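Local coordinates for protein lantibiotic dehydratase (Microbispora corallina, PDB 5EHK) that probably dehydrates serine and threonine residues of the precursor peptide of the lantibiotic NAI-107, using glutamyl-tRNA as co-substrate, at residues A[182-187]-A[322-327]. Numbering follows the deposited sequence.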
ATOM      1  N   HIS A 182      30.364  -8.756 -33.948  1.00 45.60           N
ATOM      2  CA  HIS A 182      29.341  -9.657 -34.476  1.00 44.11           C
ATOM      3  C   HIS A 182      29.747 -10.226 -35.833  1.00 46.28           C
ATOM      4  O   HIS A 182      29.588 -11.421 -36.083  1.00 50.92           O
ATOM      5  CB  HIS A 182      28.021  -8.906 -34.632  1.00 38.13           C
ATOM      6  CG  HIS A 182      27.383  -8.530 -33.335  1.00 43.81           C
ATOM      7  ND1 HIS A 182      26.299  -7.685 -33.258  1.00 48.92           N
ATOM      8  CD2 HIS A 182      27.681  -8.883 -32.061  1.00 40.91           C
ATOM      9  CE1 HIS A 182      25.951  -7.533 -31.991  1.00 43.39           C
ATOM     10  NE2 HIS A 182      26.778  -8.244 -31.245  1.00 41.91           N
ATOM     11  N   ARG A 183      30.291  -9.369 -36.697  1.00 47.71           N
ATOM     12  CA  ARG A 183      30.683  -9.774 -38.043  1.00 44.82           C
ATOM     13  C   ARG A 183      31.861 -10.710 -37.956  1.00 46.31           C
ATOM     14  O   ARG A 183      31.960 -11.658 -38.730  1.00 53.91           O
ATOM     15  CB  ARG A 183      31.037  -8.561 -38.900  1.00 45.31           C
ATOM     16  CG  ARG A 183      29.829  -7.768 -39.411  1.00 55.08           C
ATOM     17  CD  ARG A 183      30.237  -6.386 -39.913  1.00 58.40           C
ATOM     18  NE  ARG A 183      31.247  -6.433 -40.971  1.00 66.57           N
ATOM     19  CZ  ARG A 183      31.988  -5.390 -41.341  1.00 65.84           C
ATOM     20  NH1 ARG A 183      31.855  -4.223 -40.723  1.00 58.30           N
ATOM     21  NH2 ARG A 183      32.881  -5.519 -42.313  1.00 70.48           N
ATOM     22  N   LEU A 184      32.743 -10.463 -36.996  1.00 41.07           N
ATOM     23  CA  LEU A 184      33.833 -11.382 -36.734  1.00 42.98           C
ATOM     24  C   LEU A 184      33.319 -12.722 -36.154  1.00 52.98           C
ATOM     25  O   LEU A 184      33.923 -13.774 -36.392  1.00 49.89           O
ATOM     26  CB  LEU A 184      34.837 -10.732 -35.778  1.00 41.97           C
ATOM     27  CG  LEU A 184      35.741  -9.623 -36.330  1.00 41.18           C
ATOM     28  CD1 LEU A 184      36.906  -9.356 -35.393  1.00 37.18           C
ATOM     29  CD2 LEU A 184      36.250  -9.969 -37.706  1.00 49.30           C
ATOM     30  N   GLU A 185      32.182 -12.690 -35.447  1.00 49.17           N
ATOM     31  CA  GLU A 185      31.636 -13.880 -34.763  1.00 49.78           C
ATOM     32  C   GLU A 185      30.969 -14.866 -35.734  1.00 51.05           C
ATOM     33  O   GLU A 185      30.789 -16.044 -35.422  1.00 47.64           O
ATOM     34  CB  GLU A 185      30.666 -13.492 -33.621  1.00 49.53           C
ATOM     35  CG  GLU A 185      31.355 -13.109 -32.279  1.00 51.73           C
ATOM     36  CD  GLU A 185      30.395 -12.552 -31.198  1.00 45.28           C
ATOM     37  OE1 GLU A 185      29.271 -12.101 -31.531  1.00 39.34           O
ATOM     38  OE2 GLU A 185      30.781 -12.559 -30.004  1.00 42.43           O
ATOM     39  N   ARG A 186      30.608 -14.372 -36.913  1.00 53.61           N
ATOM     40  CA  ARG A 186      30.018 -15.206 -37.956  1.00 50.49           C
ATOM     41  C   ARG A 186      31.103 -15.953 -38.749  1.00 42.05           C
ATOM     42  O   ARG A 186      30.830 -16.934 -39.432  1.00 43.98           O
ATOM     43  CB  ARG A 186      29.150 -14.353 -38.876  1.00 45.80           C
ATOM     44  CG  ARG A 186      27.959 -13.716 -38.187  1.00 43.90           C
ATOM     45  CD  ARG A 186      27.228 -12.773 -39.131  1.00 57.85           C
ATOM     46  NE  ARG A 186      27.013 -13.375 -40.451  1.00 72.82           N
ATOM     47  CZ  ARG A 186      26.314 -12.816 -41.438  1.00 66.81           C
ATOM     48  NH1 ARG A 186      25.736 -11.629 -41.267  1.00 62.49           N
ATOM     49  NH2 ARG A 186      26.196 -13.448 -42.601  1.00 53.03           N
ATOM     50  N   ASP A 187      32.334 -15.476 -38.661  1.00 38.84           N
ATOM     51  CA  ASP A 187      33.460 -16.144 -39.303  1.00 41.92           C
ATOM     52  C   ASP A 187      33.814 -17.436 -38.561  1.00 46.90           C
ATOM     53  O   ASP A 187      34.503 -17.404 -37.530  1.00 44.88           O
ATOM     54  CB  ASP A 187      34.648 -15.181 -39.351  1.00 51.26           C
ATOM     55  CG  ASP A 187      35.865 -15.756 -40.063  1.00 54.14           C
ATOM     56  OD1 ASP A 187      36.355 -15.083 -41.000  1.00 57.05           O
ATOM     57  OD2 ASP A 187      36.351 -16.844 -39.674  1.00 52.44           O
ATOM     58  N   ALA A 322      39.767  -7.891 -43.777  1.00 52.95           N
ATOM     59  CA  ALA A 322      39.481  -6.572 -44.328  1.00 53.21           C
ATOM     60  C   ALA A 322      38.908  -5.710 -43.209  1.00 58.17           C
ATOM     61  O   ALA A 322      39.382  -4.598 -42.960  1.00 57.79           O
ATOM     62  CB  ALA A 322      38.503  -6.671 -45.483  1.00 52.11           C
ATOM     63  N   LEU A 323      37.899  -6.253 -42.522  1.00 66.70           N
ATOM     64  CA  LEU A 323      37.279  -5.618 -41.358  1.00 56.55           C
ATOM     65  C   LEU A 323      38.308  -5.393 -40.272  1.00 56.97           C
ATOM     66  O   LEU A 323      38.284  -4.360 -39.597  1.00 55.72           O
ATOM     67  CB  LEU A 323      36.172  -6.503 -40.783  1.00 59.92           C
ATOM     68  CG  LEU A 323      35.390  -5.976 -39.572  1.00 55.78           C
ATOM     69  CD1 LEU A 323      34.990  -4.523 -39.757  1.00 56.89           C
ATOM     70  CD2 LEU A 323      34.168  -6.827 -39.290  1.00 50.57           C
ATOM     71  N   VAL A 324      39.201  -6.365 -40.095  1.00 52.88           N
ATOM     72  CA  VAL A 324      40.243  -6.250 -39.084  1.00 51.65           C
ATOM     73  C   VAL A 324      41.134  -5.054 -39.365  1.00 49.60           C
ATOM     74  O   VAL A 324      41.371  -4.229 -38.486  1.00 56.29           O
ATOM     75  CB  VAL A 324      41.071  -7.549 -38.958  1.00 58.57           C
ATOM     76  CG1 VAL A 324      42.383  -7.302 -38.225  1.00 48.78           C
ATOM     77  CG2 VAL A 324      40.266  -8.608 -38.223  1.00 58.00           C
ATOM     78  N   ALA A 325      41.587  -4.928 -40.604  1.00 52.08           N
ATOM     79  CA  ALA A 325      42.448  -3.811 -40.969  1.00 54.14           C
ATOM     80  C   ALA A 325      41.707  -2.481 -40.787  1.00 46.30           C
ATOM     81  O   ALA A 325      42.252  -1.550 -40.205  1.00 39.56           O
ATOM     82  CB  ALA A 325      42.982  -3.977 -42.390  1.00 40.55           C
ATOM     83  N   ALA A 326      40.462  -2.412 -41.253  1.00 41.32           N
ATOM     84  CA  ALA A 326      39.612  -1.234 -41.050  1.00 50.56           C
ATOM     85  C   ALA A 326      39.436  -0.812 -39.570  1.00 55.39           C
ATOM     86  O   ALA A 326      39.172   0.356 -39.266  1.00 54.22           O
ATOM     87  CB  ALA A 326      38.248  -1.476 -41.694  1.00 50.83           C
ATOM     88  N   LEU A 327      39.604  -1.762 -38.654  1.00 51.40           N
ATOM     89  CA  LEU A 327      39.504  -1.464 -37.234  1.00 47.51           C
ATOM     90  C   LEU A 327      40.837  -0.980 -36.681  1.00 47.55           C
ATOM     91  O   LEU A 327      40.875  -0.048 -35.882  1.00 52.94           O
ATOM     92  CB  LEU A 327      39.022  -2.691 -36.443  1.00 52.02           C
ATOM     93  CG  LEU A 327      37.537  -3.068 -36.535  1.00 47.70           C
ATOM     94  CD1 LEU A 327      37.280  -4.418 -35.901  1.00 43.38           C
ATOM     95  CD2 LEU A 327      36.657  -2.006 -35.892  1.00 44.49           C
TER
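Arg183, near the C-terminal end of helix 174-185, lays its guanidinium over the isobutyl end of Leu323 on helix 318-339. Leu323 CD2 sits 3.3 Å from Arg183 CZ, over the centre of one face of the flat group, and Leu323 CD1 approaches Arg183 NH1 to 3.3 Å. The arginine reaches across in a bent chain: its turn at chi3 (57°) swings the guanidinium onto the leucine, while Arg183 CB also packs against Leu323 CD2, at 3.6 Å. A weak hydrogen bond from Arg183 NH1 to the carbonyl oxygen of Val359 ties the group to the end of helix 346-359, whose Val359 side chain also touches Leu323.

Leu184, buried like its partners Leu323 and Val324, carries the wholly apolar part of the contact. Its CD2 meets Leu323 CD2 at 4.1 Å and Val324 CG2 at 4.3 Å. With CG anti to the backbone N (chi1 -179°), Leu323 reaches out towards helix 174-185, and its CD2 lies against both Arg183 and Leu184. Val298 and Val302 of helix 294-306 also pack on Leu184, so the leucine sits in a hydrophobic core to which helices 174-185, 294-306, 318-339 and 346-359 all contribute.

At the end of the segment, Asp187 is the N-cap of helix 188-191, its OD2 bonded to Leu190 N. Asp187 OD1 accepts hydrogen bonds from Ser317 N and Ser320 OG, a polar tie to the start of helix 318-339.

This is helix-to-helix packing within the lantibiotic dehydratase N-terminal family region. No hydrogen bond or salt bridge joins the two segments, which bury 233 Å² in all. Cohesion between them therefore rests on van der Waals packing: aliphatic methyls meet within the core, while at its exposed margin a charged group covers Leu323 with its flat face.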